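Local coordinates for uncharacterized protein (Bacteroides uniformis, PDB 4K61) that is of unknown function but belongs to the PepSY-like family of putative beta-lactamase-inhibitor-like proteins, at residues A33-L36 / D41-V44. Residues are numbered along the deposited sequence; the frame is centred on the assembly and turned at random.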
loop_
_atom_site.group_PDB
_atom_site.type_symbol
_atom_site.label_atom_id
_atom_site.label_comp_id
_atom_site.label_asym_id
_atom_site.label_seq_id
_atom_site.Cartn_x
_atom_site.Cartn_y
_atom_site.Cartn_z
ATOM N N ALA A 33 7.435 6.081 6.984
ATOM C CA ALA A 33 6.772 7.320 7.330
ATOM C C ALA A 33 5.314 7.220 7.014
ATOM O O ALA A 33 4.940 6.825 5.913
ATOM C CB ALA A 33 7.372 8.494 6.572
ATOM N N ASP A 34 4.485 7.557 8.000
ATOM C CA ASP A 34 3.053 7.585 7.835
ATOM C C ASP A 34 2.584 9.001 8.098
ATOM O O ASP A 34 2.859 9.601 9.141
ATOM C CB ASP A 34 2.338 6.632 8.791
ATOM C CG ASP A 34 0.870 6.655 8.579
ATOM O OD1 ASP A 34 0.435 6.235 7.474
ATOM O OD2 ASP A 34 0.148 7.138 9.456
ATOM N N PHE A 35 1.841 9.515 7.141
ATOM C CA PHE A 35 1.438 10.905 7.173
ATOM C C PHE A 35 0.284 11.122 6.232
ATOM O O PHE A 35 0.008 10.319 5.346
ATOM C CB PHE A 35 2.609 11.842 6.800
ATOM C CG PHE A 35 3.229 11.545 5.463
ATOM C CD1 PHE A 35 4.151 10.548 5.339
ATOM C CD2 PHE A 35 2.860 12.234 4.335
ATOM C CE1 PHE A 35 4.721 10.262 4.105
ATOM C CE2 PHE A 35 3.431 11.972 3.094
ATOM C CZ PHE A 35 4.360 10.976 2.978
ATOM N N LEU A 36 -0.390 12.232 6.439
ATOM C CA LEU A 36 -1.468 12.630 5.573
ATOM C C LEU A 36 -1.006 13.475 4.398
ATOM O O LEU A 36 -0.211 14.389 4.572
ATOM C CB LEU A 36 -2.438 13.437 6.441
ATOM C CG LEU A 36 -3.875 13.000 6.479
ATOM C CD1 LEU A 36 -3.949 11.487 6.654
ATOM C CD2 LEU A 36 -4.541 13.759 7.611
ATOM N N ASP A 41 -4.190 8.959 3.758
ATOM C CA ASP A 41 -3.082 8.339 4.423
ATOM C C ASP A 41 -2.053 7.879 3.391
ATOM O O ASP A 41 -2.386 7.216 2.405
ATOM C CB ASP A 41 -3.501 7.143 5.256
ATOM C CG ASP A 41 -2.302 6.501 5.950
ATOM O OD1 ASP A 41 -1.740 7.139 6.867
ATOM O OD2 ASP A 41 -1.886 5.414 5.541
ATOM N N THR A 42 -0.805 8.243 3.635
ATOM C CA THR A 42 0.317 7.959 2.742
ATOM C C THR A 42 1.453 7.379 3.536
ATOM O O THR A 42 1.774 7.867 4.610
ATOM C CB THR A 42 0.801 9.248 2.039
ATOM O OG1 THR A 42 -0.314 9.893 1.407
ATOM C CG2 THR A 42 1.901 8.999 1.020
ATOM N N LYS A 43 2.063 6.323 3.004
ATOM C CA LYS A 43 3.180 5.690 3.634
ATOM C C LYS A 43 4.304 5.596 2.642
ATOM O O LYS A 43 4.103 5.310 1.456
ATOM C CB LYS A 43 2.839 4.288 4.173
ATOM C CG LYS A 43 1.993 4.299 5.432
ATOM C CD LYS A 43 1.630 2.881 5.855
ATOM C CE LYS A 43 0.905 2.860 7.178
ATOM N NZ LYS A 43 -0.471 3.382 7.018
ATOM N N VAL A 44 5.501 5.886 3.118
ATOM C CA VAL A 44 6.665 5.821 2.260
ATOM C C VAL A 44 7.742 5.020 2.995
ATOM O O VAL A 44 8.011 5.248 4.185
ATOM C CB VAL A 44 7.235 7.207 1.909
ATOM C CG1 VAL A 44 8.417 7.073 0.984
ATOM C CG2 VAL A 44 6.205 8.080 1.218
#
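A33 with V44 and F35 with T42 form the two hydrogen-bonded pairs of an antiparallel hairpin, and each pair satisfies both of its N-H groups and both of its carbonyls across the strands. The shortest of the four bonds runs from T42 N to F35 O, 2.8 Å. D34 and K43, a non-hydrogen-bonded pair, turn their backbone bonds outward, to A23 and Q56; across the hairpin K43 CA makes a C-H...O contact with A33 O at 3.1 Å.

On the face carrying D34, D41 and K43, K43 NZ forms salt bridges with D34 OD1 (3.0 Å), from above the carboxylate plane, and with D41 OD2 (2.9 Å), on the syn side, tilted 24° from the plane. A bend at the last lysine torsion (chi4 72°) turns NZ to the acids. D34 OD1 and D41 OD1 lie 2.4 Å apart, too close for two bare carboxylates; a shared proton is possible, but so short a distance makes the reading doubtful.

On the other face of the sheet, T42 CB makes a CH-pi contact with the F35 ring, 4.2 Å from its centroid, while V44 CG2 meets the ring edge; T42 OG1 bonds to F40 O. The face carrying A33, F35 and V44 packs on helix 6-15, A33 and F35 on L12 and V44 on M15, and strands 23-27 and 52-58 flank the hairpin in the antiparallel sheet.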